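Local coordinates for chromosomal replication initiator protein DnaA (Aquifex aeolicus, PDB 1L8Q) that binds ATP and the replication origin to initiate and regulate bacterial chromosome replication, and is captured here with ADP and magnesium, at residues V46-T51 and V162-D167; T170-I175 and E189-L194; F182-R187 and L210-G215. One frame throughout, in Å; residues are numbered along the deposited sequence.

How the interactions relate
Followed from the N terminus, the chain illustrates how an AAA+ module is tied together by contacts of very different span. Interaction 1 closes a loop of 110 residues, bringing the phosphate-binding loop before helix 50-63 against the chain leaving the edge strand 160-163. Interaction 2 opens only after that loop has closed; with 13 residues between its segments, it folds helix 188-197 back onto helix 168-181, and Leu166 touches Arg171 and Ile174 at the join. Interaction 3, with 22 residues between its segments, crosses interaction 2 and brings the end of helix 201-214 to the hairpin's turn; Ile191 packs on Leu186 where the two meet. Interactions 1 and 2 both touch the ADP.

Interaction 1. Residues V46-T51 and V162-D167; sequences VGTGKT and VEIELD. With MG (magnesium ion), chain B; ADP (adenosine-5'-diphosphate), chain C.
Ile164 turns its side chain toward the phosphate-binding loop and runs alongside Thr48, pointing the contrary way. With chi1 at -173° (CG1 anti to the backbone N) and the chain extended at chi2 (-177°), Ile164 brings CD1 to 3.9 Å from Gly49 C. The other branch meets the lysine: Ile164 CG2 is 3.7 Å from Lys50 CG, and the two side chains cross obliquely. Leu166 works through two methyls, CD2 lying 3.8 Å from Gly47 O while CD1 sits 3.7 Å from N7 of the adenine, so that one leucine touches both the loop and the base.

This is the P-loop, or Walker A motif, of an AAA+ ATPase, which wraps the ADP diphosphate in backbone amides. Gly47 N bonds O3B of ADP at 2.7 Å, and O2B is gripped by the amides of Thr48 and Lys50. Gly49 N bonds the bridging O3A and adds a weak bond to O2B. The Lys50 chain curls at chi3 and then at chi4 (-73°), the last bend setting NZ 2.7 Å from ADP O2B; NZ also bonds the carbonyl of Gly44. At Gly49 the backbone angles would jam any CB against the preceding carbonyl oxygen. Thr51 OG1 binds the magnesium at 1.9 Å, ADP O1B and four waters complete the six ligands, and Asp105 holds the same hydroxyl from the second shell.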
loop_
_atom_site.group_PDB
_atom_site.type_symbol
_atom_site.label_atom_id
_atom_site.label_comp_id
_atom_site.label_asym_id
_atom_site.label_seq_id
_atom_site.Cartn_x
_atom_site.Cartn_y
_atom_site.Cartn_z
ATOM N N VAL A 46 2.563 -0.646 1.013
ATOM C CA VAL A 46 2.101 -0.646 -0.368
ATOM C C VAL A 46 2.871 0.283 -1.311
ATOM O O VAL A 46 3.181 1.416 -0.970
ATOM C CB VAL A 46 0.571 -0.313 -0.457
ATOM C CG1 VAL A 46 0.159 -0.131 -1.880
ATOM C CG2 VAL A 46 -0.256 -1.451 0.147
ATOM N N GLY A 47 3.145 -0.206 -2.515
ATOM C CA GLY A 47 3.758 0.599 -3.555
ATOM C C GLY A 47 5.186 0.889 -3.221
ATOM O O GLY A 47 5.675 1.986 -3.407
ATOM N N THR A 48 5.883 -0.121 -2.760
ATOM C CA THR A 48 7.186 0.090 -2.226
ATOM C C THR A 48 8.263 -0.673 -2.973
ATOM O O THR A 48 9.453 -0.507 -2.703
ATOM C CB THR A 48 7.145 -0.277 -0.759
ATOM O OG1 THR A 48 7.181 0.928 0.026
ATOM C CG2 THR A 48 8.379 -1.019 -0.365
ATOM N N GLY A 49 7.843 -1.503 -3.923
ATOM C CA GLY A 49 8.778 -2.245 -4.751
ATOM C C GLY A 49 8.762 -3.760 -4.598
ATOM O O GLY A 49 9.454 -4.466 -5.336
ATOM N N LYS A 50 7.976 -4.267 -3.653
ATOM C CA LYS A 50 7.938 -5.707 -3.396
ATOM C C LYS A 50 7.618 -6.539 -4.650
ATOM O O LYS A 50 8.387 -7.414 -5.035
ATOM C CB LYS A 50 6.966 -6.031 -2.242
ATOM C CG LYS A 50 7.272 -5.263 -0.960
ATOM C CD LYS A 50 6.296 -5.604 0.172
ATOM C CE LYS A 50 4.851 -5.487 -0.282
ATOM N NZ LYS A 50 4.391 -4.074 -0.472
ATOM N N THR A 51 6.499 -6.258 -5.297
ATOM C CA THR A 51 6.108 -7.068 -6.432
ATOM C C THR A 51 7.090 -6.865 -7.581
ATOM O O THR A 51 7.532 -7.808 -8.227
ATOM C CB THR A 51 4.675 -6.743 -6.852
ATOM O OG1 THR A 51 3.768 -7.106 -5.796
ATOM C CG2 THR A 51 4.232 -7.633 -8.027
ATOM N N VAL A 162 14.406 -8.373 4.976
ATOM C CA VAL A 162 14.793 -7.018 4.619
ATOM C C VAL A 162 13.597 -6.102 4.357
ATOM O O VAL A 162 12.758 -6.369 3.505
ATOM C CB VAL A 162 15.740 -6.988 3.411
ATOM C CG1 VAL A 162 16.789 -8.067 3.545
ATOM C CG2 VAL A 162 14.988 -7.211 2.170
ATOM N N GLU A 163 13.530 -5.022 5.103
ATOM C CA GLU A 163 12.484 -4.037 4.946
ATOM C C GLU A 163 12.745 -3.223 3.687
ATOM O O GLU A 163 13.865 -2.938 3.368
ATOM C CB GLU A 163 12.491 -3.120 6.166
ATOM C CG GLU A 163 11.386 -2.100 6.221
ATOM C CD GLU A 163 11.302 -1.438 7.587
ATOM O OE1 GLU A 163 12.301 -1.541 8.352
ATOM O OE2 GLU A 163 10.243 -0.831 7.908
ATOM N N ILE A 164 11.705 -2.841 2.974
ATOM C CA ILE A 164 11.895 -2.047 1.772
ATOM C C ILE A 164 11.079 -0.768 1.840
ATOM O O ILE A 164 9.943 -0.762 2.313
ATOM C CB ILE A 164 11.542 -2.885 0.532
ATOM C CG1 ILE A 164 11.882 -2.151 -0.746
ATOM C CG2 ILE A 164 10.088 -3.316 0.545
ATOM C CD1 ILE A 164 11.485 -2.909 -1.944
ATOM N N GLU A 165 11.678 0.331 1.415
ATOM C CA GLU A 165 10.998 1.631 1.452
ATOM C C GLU A 165 11.194 2.389 0.155
ATOM O O GLU A 165 12.196 2.221 -0.540
ATOM C CB GLU A 165 11.509 2.509 2.625
ATOM C CG GLU A 165 10.825 2.261 3.965
ATOM C CD GLU A 165 11.670 2.690 5.187
ATOM O OE1 GLU A 165 11.137 2.642 6.327
ATOM O OE2 GLU A 165 12.862 3.069 5.029
ATOM N N LEU A 166 10.222 3.225 -0.168
ATOM C CA LEU A 166 10.330 4.094 -1.312
ATOM C C LEU A 166 10.638 5.496 -0.808
ATOM O O LEU A 166 9.737 6.252 -0.480
ATOM C CB LEU A 166 9.043 4.097 -2.095
ATOM C CG LEU A 166 9.216 4.617 -3.520
ATOM C CD1 LEU A 166 9.849 3.531 -4.357
ATOM C CD2 LEU A 166 7.887 5.025 -4.107
ATOM N N ASP A 167 11.917 5.827 -0.740
ATOM C CA ASP A 167 12.346 7.094 -0.195
ATOM C C ASP A 167 12.180 8.274 -1.165
ATOM O O ASP A 167 11.961 8.091 -2.359
ATOM C CB ASP A 167 13.795 6.994 0.300
ATOM C CG ASP A 167 14.832 7.023 -0.842
ATOM O OD1 ASP A 167 14.458 7.093 -2.026
ATOM O OD2 ASP A 167 16.061 6.990 -0.633
HETATM MG MG MG B . 2.915 -5.781 -4.657
HETATM P PB ADP C . 4.272 -3.175 -3.920
HETATM O O1B ADP C . 4.314 -4.571 -4.561
HETATM O O2B ADP C . 5.239 -2.983 -2.788
HETATM O O3B ADP C . 2.885 -2.686 -3.644
HETATM P PA ADP C . 4.987 -2.694 -6.522
HETATM O O1A ADP C . 6.175 -3.625 -6.680
HETATM O O2A ADP C . 3.672 -3.335 -6.930
HETATM O O3A ADP C . 4.844 -2.193 -5.018
HETATM O "O5'" ADP C . 5.255 -1.343 -7.320
HETATM C "C5'" ADP C . 4.256 -0.342 -7.402
HETATM C "C4'" ADP C . 4.575 0.455 -8.642
HETATM O "O4'" ADP C . 5.690 1.335 -8.397
HETATM C "C3'" ADP C . 5.018 -0.486 -9.741
HETATM O "O3'" ADP C . 4.584 0.118 -10.951
HETATM C "C2'" ADP C . 6.527 -0.442 -9.641
HETATM O "O2'" ADP C . 7.239 -0.775 -10.821
HETATM C "C1'" ADP C . 6.797 0.979 -9.228
HETATM N N9 ADP C . 8.045 0.971 -8.452
HETATM C C8 ADP C . 8.188 0.582 -7.164
HETATM N N7 ADP C . 9.494 0.706 -6.778
HETATM C C5 ADP C . 10.188 1.156 -7.830
HETATM C C6 ADP C . 11.590 1.498 -8.105
HETATM N N6 ADP C . 12.538 1.377 -7.161
HETATM N N1 ADP C . 11.902 1.935 -9.330
HETATM C C2 ADP C . 10.972 2.074 -10.297
HETATM N N3 ADP C . 9.673 1.782 -10.104
HETATM C C4 ADP C . 9.236 1.328 -8.925
HETATM O O HOH W 1 1.595 -4.857 -3.200
HETATM O O HOH W 2 3.335 -7.138 -3.010
HETATM O O HOH W 3 1.909 -4.793 -5.804
HETATM O O HOH W 4 1.303 -7.123 -4.594
#

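Interaction 2. Residues T170-I175 and E189-L194; sequences TRFKII and EVIDYL. With ADP (adenosine-5'-diphosphate), chain C.
Ile175 meets Leu194 through both of its branches, the two side chains crossing at a slant. Its longer arm puts CD1 3.7 Å from Leu194 CB. The other branch, with CG2 anti to the backbone N, reaches 3.8 Å from Leu194 CD1, so the leucine is touched at its root and at its tip. Ile191, one helical turn before Leu194, offers its CG2 methyl. That methyl lies 4.2 Å from Ile175 CG2 and 3.5 Å from Phe172 CE1, the ring meeting the methyl at an oblique angle. An alanine in place of Ile175 would probably open a gap between the helices, leaving Leu194 CB and CD1 without the isoleucine branches that now touch them and Ile191 CG2 with less to pack on.

The polar fringe is provided by Arg171. Leu194 O lies at the edge of the Arg171 guanidinium, 3.8 Å from NH1; the hydrogen bonds run from NH1 to the carbonyl of Leu195 and from NH2 to Asn168. The segment axes come within 10.1 Å and run 133° apart, so the pair forms a widely splayed helical hairpin in the lid of the AAA+ module. Ile174, on the same helix, sets CD1 3.6 Å from N3 of ADP. Helix 168-181 follows edge strand 160-163 of the parallel sheet, while helix 201-214 packs against the hairpin, Ile204 meeting Ile175 and Lys207 meeting Leu194.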
loop_
_atom_site.group_PDB
_atom_site.type_symbol
_atom_site.label_atom_id
_atom_site.label_comp_id
_atom_site.label_asym_id
_atom_site.label_seq_id
_atom_site.Cartn_x
_atom_site.Cartn_y
_atom_site.Cartn_z
ATOM N N THR A 170 14.169 8.543 -4.321
ATOM C CA THR A 170 13.703 7.554 -5.281
ATOM C C THR A 170 12.412 7.982 -6.013
ATOM O O THR A 170 12.359 7.946 -7.241
ATOM C CB THR A 170 13.575 6.182 -4.596
ATOM O OG1 THR A 170 14.885 5.708 -4.261
ATOM C CG2 THR A 170 13.070 5.135 -5.554
ATOM N N ARG A 171 11.388 8.394 -5.271
ATOM C CA ARG A 171 10.162 8.886 -5.898
ATOM C C ARG A 171 10.525 9.943 -6.932
ATOM O O ARG A 171 10.062 9.920 -8.063
ATOM C CB ARG A 171 9.243 9.535 -4.864
ATOM C CG ARG A 171 8.240 8.611 -4.247
ATOM C CD ARG A 171 7.117 9.310 -3.492
ATOM N NE ARG A 171 7.630 10.071 -2.360
ATOM C CZ ARG A 171 7.353 11.346 -2.155
ATOM N NH1 ARG A 171 6.557 11.991 -3.006
ATOM N NH2 ARG A 171 7.865 11.979 -1.111
ATOM N N PHE A 172 11.360 10.878 -6.509
ATOM C CA PHE A 172 11.830 11.932 -7.362
ATOM C C PHE A 172 12.276 11.380 -8.715
ATOM O O PHE A 172 11.776 11.805 -9.760
ATOM C CB PHE A 172 12.975 12.676 -6.672
ATOM C CG PHE A 172 13.587 13.760 -7.494
ATOM C CD1 PHE A 172 12.866 14.889 -7.820
ATOM C CD2 PHE A 172 14.904 13.663 -7.916
ATOM C CE1 PHE A 172 13.443 15.920 -8.586
ATOM C CE2 PHE A 172 15.499 14.677 -8.681
ATOM C CZ PHE A 172 14.762 15.813 -9.016
ATOM N N LYS A 173 13.214 10.442 -8.704
ATOM C CA LYS A 173 13.675 9.865 -9.956
ATOM C C LYS A 173 12.501 9.208 -10.694
ATOM O O LYS A 173 12.344 9.384 -11.912
ATOM C CB LYS A 173 14.815 8.878 -9.721
ATOM C CG LYS A 173 16.033 9.516 -9.072
ATOM C CD LYS A 173 17.241 8.622 -9.132
ATOM C CE LYS A 173 18.374 9.182 -8.305
ATOM N NZ LYS A 173 19.474 8.181 -8.154
ATOM N N ILE A 174 11.665 8.476 -9.961
ATOM C CA ILE A 174 10.524 7.835 -10.585
ATOM C C ILE A 174 9.629 8.907 -11.236
ATOM O O ILE A 174 9.285 8.834 -12.426
ATOM C CB ILE A 174 9.761 6.982 -9.575
ATOM C CG1 ILE A 174 10.576 5.734 -9.240
ATOM C CG2 ILE A 174 8.420 6.580 -10.136
ATOM C CD1 ILE A 174 9.925 4.821 -8.193
ATOM N N ILE A 175 9.303 9.927 -10.470
ATOM C CA ILE A 175 8.477 10.998 -10.985
ATOM C C ILE A 175 9.005 11.519 -12.319
ATOM O O ILE A 175 8.238 11.767 -13.246
ATOM C CB ILE A 175 8.365 12.116 -9.947
ATOM C CG1 ILE A 175 7.358 11.715 -8.856
ATOM C CG2 ILE A 175 7.956 13.394 -10.594
ATOM C CD1 ILE A 175 7.449 12.566 -7.590
ATOM N N GLU A 189 7.949 22.983 -10.940
ATOM C CA GLU A 189 6.685 23.037 -10.201
ATOM C C GLU A 189 5.915 21.727 -10.227
ATOM O O GLU A 189 5.303 21.343 -9.234
ATOM C CB GLU A 189 5.780 24.146 -10.727
ATOM C CG GLU A 189 6.470 25.457 -10.956
ATOM C CD GLU A 189 6.866 25.645 -12.405
ATOM O OE1 GLU A 189 5.963 25.567 -13.289
ATOM O OE2 GLU A 189 8.074 25.873 -12.660
ATOM N N VAL A 190 5.925 21.061 -11.372
ATOM C CA VAL A 190 5.191 19.826 -11.523
ATOM C C VAL A 190 5.860 18.761 -10.694
ATOM O O VAL A 190 5.203 18.085 -9.909
ATOM C CB VAL A 190 5.122 19.390 -13.005
ATOM C CG1 VAL A 190 4.267 18.156 -13.152
ATOM C CG2 VAL A 190 4.581 20.520 -13.854
ATOM N N ILE A 191 7.177 18.630 -10.868
ATOM C CA ILE A 191 7.973 17.679 -10.092
ATOM C C ILE A 191 7.782 17.944 -8.629
ATOM O O ILE A 191 7.520 17.019 -7.868
ATOM C CB ILE A 191 9.460 17.761 -10.454
ATOM C CG1 ILE A 191 9.644 17.455 -11.943
ATOM C CG2 ILE A 191 10.265 16.775 -9.622
ATOM C CD1 ILE A 191 10.915 17.974 -12.522
ATOM N N ASP A 192 7.871 19.210 -8.230
ATOM C CA ASP A 192 7.607 19.570 -6.839
ATOM C C ASP A 192 6.182 19.196 -6.402
ATOM O O ASP A 192 5.995 18.571 -5.358
ATOM C CB ASP A 192 7.886 21.047 -6.570
ATOM C CG ASP A 192 9.382 21.338 -6.362
ATOM O OD1 ASP A 192 10.182 20.368 -6.285
ATOM O OD2 ASP A 192 9.852 22.504 -6.283
ATOM N N TYR A 193 5.186 19.550 -7.208
ATOM C CA TYR A 193 3.809 19.244 -6.859
ATOM C C TYR A 193 3.654 17.778 -6.557
ATOM O O TYR A 193 2.952 17.401 -5.625
ATOM C CB TYR A 193 2.845 19.595 -7.998
ATOM C CG TYR A 193 1.440 19.085 -7.748
ATOM C CD1 TYR A 193 0.527 19.837 -7.004
ATOM C CD2 TYR A 193 1.041 17.848 -8.206
ATOM C CE1 TYR A 193 -0.751 19.380 -6.763
ATOM C CE2 TYR A 193 -0.244 17.369 -7.954
ATOM C CZ TYR A 193 -1.132 18.142 -7.238
ATOM O OH TYR A 193 -2.406 17.670 -6.977
ATOM N N LEU A 194 4.281 16.951 -7.383
ATOM C CA LEU A 194 4.151 15.530 -7.253
ATOM C C LEU A 194 4.889 15.014 -6.008
ATOM O O LEU A 194 4.400 14.100 -5.331
ATOM C CB LEU A 194 4.630 14.843 -8.530
ATOM C CG LEU A 194 3.776 15.176 -9.758
ATOM C CD1 LEU A 194 4.441 14.718 -11.035
ATOM C CD2 LEU A 194 2.353 14.600 -9.633
HETATM P PB ADP C . 4.272 -3.175 -3.920
HETATM O O1B ADP C . 4.314 -4.571 -4.561
HETATM O O2B ADP C . 5.239 -2.983 -2.788
HETATM O O3B ADP C . 2.885 -2.686 -3.644
HETATM P PA ADP C . 4.987 -2.694 -6.522
HETATM O O1A ADP C . 6.175 -3.625 -6.680
HETATM O O2A ADP C . 3.672 -3.335 -6.930
HETATM O O3A ADP C . 4.844 -2.193 -5.018
HETATM O "O5'" ADP C . 5.255 -1.343 -7.320
HETATM C "C5'" ADP C . 4.256 -0.342 -7.402
HETATM C "C4'" ADP C . 4.575 0.455 -8.642
HETATM O "O4'" ADP C . 5.690 1.335 -8.397
HETATM C "C3'" ADP C . 5.018 -0.486 -9.741
HETATM O "O3'" ADP C . 4.584 0.118 -10.951
HETATM C "C2'" ADP C . 6.527 -0.442 -9.641
HETATM O "O2'" ADP C . 7.239 -0.775 -10.821
HETATM C "C1'" ADP C . 6.797 0.979 -9.228
HETATM N N9 ADP C . 8.045 0.971 -8.452
HETATM C C8 ADP C . 8.188 0.582 -7.164
HETATM N N7 ADP C . 9.494 0.706 -6.778
HETATM C C5 ADP C . 10.188 1.156 -7.830
HETATM C C6 ADP C . 11.590 1.498 -8.105
HETATM N N6 ADP C . 12.538 1.377 -7.161
HETATM N N1 ADP C . 11.902 1.935 -9.330
HETATM C C2 ADP C . 10.972 2.074 -10.297
HETATM N N3 ADP C . 9.673 1.782 -10.104
HETATM C C4 ADP C . 9.236 1.328 -8.925
#

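Interaction 3. Residues F182-R187 and L210-G215; sequences FNLELR and LIKLKG
Lys212 makes the one hydrogen bond across this contact, NZ donating to Phe182 O at 2.8 Å. The C=O...N angle is 156° and the donor is tilted 23° from the carbonyl plane. Phe182 is the first residue to leave helix 168-181, which ends in a Schellman motif: Leu184 N reaches back to Leu179 O and Asn183 N to Lys180 O, with Asn183 at positive phi. The lysine thus meets the chain just where that helix stops.

The apolar contacts centre on Leu184. Its CD1 rests 3.8 Å from Ile211 CG2, and its CD2 lies 4.0 Å from Lys212 CD, which the bend at chi2 (-92°) turns toward the loop. One lysine therefore lends its aliphatic part to the leucine and its amine to the carbonyl. Beyond the two segments, Phe182 packs on Glu205 and Ile208 of helix 201-214, and Leu184 on Leu179.

The contact joins the turn of the lid's helical hairpin to the last turn of helix 201-214, near the boundary with the DNA-binding domain. Its chemistry places a positive amine beside a helix C-terminus, where it would probably be favoured by the helix dipole, while the leucine, the buried Ile211 and the aliphatic lysine chain give the contact an apolar side.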
loop_
_atom_site.group_PDB
_atom_site.type_symbol
_atom_site.label_atom_id
_atom_site.label_comp_id
_atom_site.label_asym_id
_atom_site.label_seq_id
_atom_site.Cartn_x
_atom_site.Cartn_y
_atom_site.Cartn_z
ATOM N N PHE A 182 4.444 9.798 -19.753
ATOM C CA PHE A 182 3.157 10.363 -20.101
ATOM C C PHE A 182 3.256 11.703 -20.836
ATOM O O PHE A 182 2.283 12.456 -20.944
ATOM C CB PHE A 182 2.249 10.409 -18.865
ATOM C CG PHE A 182 1.901 9.058 -18.346
ATOM C CD1 PHE A 182 0.889 8.308 -18.944
ATOM C CD2 PHE A 182 2.633 8.485 -17.307
ATOM C CE1 PHE A 182 0.590 7.012 -18.482
ATOM C CE2 PHE A 182 2.334 7.214 -16.842
ATOM C CZ PHE A 182 1.314 6.475 -17.427
ATOM N N ASN A 183 4.434 11.960 -21.388
ATOM C CA ASN A 183 4.660 13.143 -22.191
ATOM C C ASN A 183 4.337 14.454 -21.486
ATOM O O ASN A 183 3.549 15.268 -21.975
ATOM C CB ASN A 183 3.907 13.056 -23.509
ATOM C CG ASN A 183 4.207 14.248 -24.430
ATOM O OD1 ASN A 183 5.328 14.738 -24.459
ATOM N ND2 ASN A 183 3.193 14.725 -25.164
ATOM N N LEU A 184 4.912 14.652 -20.313
ATOM C CA LEU A 184 4.795 15.933 -19.669
ATOM C C LEU A 184 6.190 16.477 -19.553
ATOM O O LEU A 184 7.156 15.803 -19.885
ATOM C CB LEU A 184 4.095 15.839 -18.329
ATOM C CG LEU A 184 2.601 15.532 -18.482
ATOM C CD1 LEU A 184 1.919 15.420 -17.139
ATOM C CD2 LEU A 184 1.934 16.581 -19.334
ATOM N N GLU A 185 6.302 17.712 -19.125
ATOM C CA GLU A 185 7.583 18.365 -19.099
ATOM C C GLU A 185 8.186 18.280 -17.721
ATOM O O GLU A 185 7.474 18.402 -16.724
ATOM C CB GLU A 185 7.401 19.819 -19.481
ATOM C CG GLU A 185 8.450 20.336 -20.429
ATOM C CD GLU A 185 8.206 21.777 -20.818
ATOM O OE1 GLU A 185 7.194 22.031 -21.522
ATOM O OE2 GLU A 185 9.022 22.656 -20.420
ATOM N N LEU A 186 9.500 18.080 -17.661
ATOM C CA LEU A 186 10.194 18.017 -16.384
ATOM C C LEU A 186 10.363 19.419 -15.833
ATOM O O LEU A 186 11.463 19.953 -15.766
ATOM C CB LEU A 186 11.537 17.285 -16.513
ATOM C CG LEU A 186 11.381 15.764 -16.413
ATOM C CD1 LEU A 186 10.350 15.279 -17.398
ATOM C CD2 LEU A 186 12.681 15.081 -16.654
ATOM N N ARG A 187 9.250 20.002 -15.427
ATOM C CA ARG A 187 9.225 21.357 -14.936
ATOM C C ARG A 187 9.234 21.345 -13.418
ATOM O O ARG A 187 8.489 20.592 -12.787
ATOM C CB ARG A 187 7.976 22.050 -15.457
ATOM C CG ARG A 187 8.138 23.503 -15.679
ATOM C CD ARG A 187 7.565 23.980 -16.980
ATOM N NE ARG A 187 8.129 25.262 -17.419
ATOM C CZ ARG A 187 9.221 25.841 -16.909
ATOM N NH1 ARG A 187 9.896 25.270 -15.916
ATOM N NH2 ARG A 187 9.634 27.003 -17.385
ATOM N N LEU A 210 -5.016 13.404 -14.000
ATOM C CA LEU A 210 -5.750 14.643 -13.781
ATOM C C LEU A 210 -5.056 15.799 -14.471
ATOM O O LEU A 210 -5.703 16.732 -14.948
ATOM C CB LEU A 210 -5.871 14.943 -12.294
ATOM C CG LEU A 210 -7.216 14.727 -11.578
ATOM C CD1 LEU A 210 -8.212 13.867 -12.381
ATOM C CD2 LEU A 210 -6.995 14.169 -10.157
ATOM N N ILE A 211 -3.733 15.748 -14.532
ATOM C CA ILE A 211 -3.004 16.839 -15.169
ATOM C C ILE A 211 -3.212 16.835 -16.677
ATOM O O ILE A 211 -3.375 17.895 -17.274
ATOM C CB ILE A 211 -1.518 16.822 -14.809
ATOM C CG1 ILE A 211 -1.333 17.293 -13.367
ATOM C CG2 ILE A 211 -0.754 17.749 -15.713
ATOM C CD1 ILE A 211 -0.054 16.813 -12.710
ATOM N N LYS A 212 -3.236 15.650 -17.292
ATOM C CA LYS A 212 -3.448 15.579 -18.734
ATOM C C LYS A 212 -4.876 16.014 -19.080
ATOM O O LYS A 212 -5.144 16.479 -20.186
ATOM C CB LYS A 212 -3.211 14.161 -19.277
ATOM C CG LYS A 212 -1.959 13.492 -18.785
ATOM C CD LYS A 212 -0.807 13.734 -19.701
ATOM C CE LYS A 212 -0.759 12.705 -20.774
ATOM N NZ LYS A 212 -0.213 13.352 -21.965
ATOM N N LEU A 213 -5.789 15.840 -18.137
ATOM C CA LEU A 213 -7.190 16.124 -18.389
ATOM C C LEU A 213 -7.490 17.590 -18.240
ATOM O O LEU A 213 -8.096 18.193 -19.110
ATOM C CB LEU A 213 -8.091 15.333 -17.439
ATOM C CG LEU A 213 -9.583 15.671 -17.592
ATOM C CD1 LEU A 213 -10.161 15.142 -18.912
ATOM C CD2 LEU A 213 -10.403 15.143 -16.403
ATOM N N LYS A 214 -7.048 18.160 -17.134
ATOM C CA LYS A 214 -7.415 19.517 -16.766
ATOM C C LYS A 214 -6.279 20.509 -16.950
ATOM O O LYS A 214 -6.466 21.712 -16.778
ATOM C CB LYS A 214 -7.863 19.551 -15.301
ATOM C CG LYS A 214 -8.840 18.450 -14.909
ATOM C CD LYS A 214 -9.777 18.926 -13.811
ATOM C CE LYS A 214 -10.944 19.682 -14.452
ATOM N NZ LYS A 214 -11.484 20.707 -13.559
ATOM N N GLY A 215 -5.102 20.011 -17.306
ATOM C CA GLY A 215 -3.914 20.846 -17.348
ATOM C C GLY A 215 -3.344 20.968 -15.930
ATOM O O GLY A 215 -4.092 20.887 -14.944
#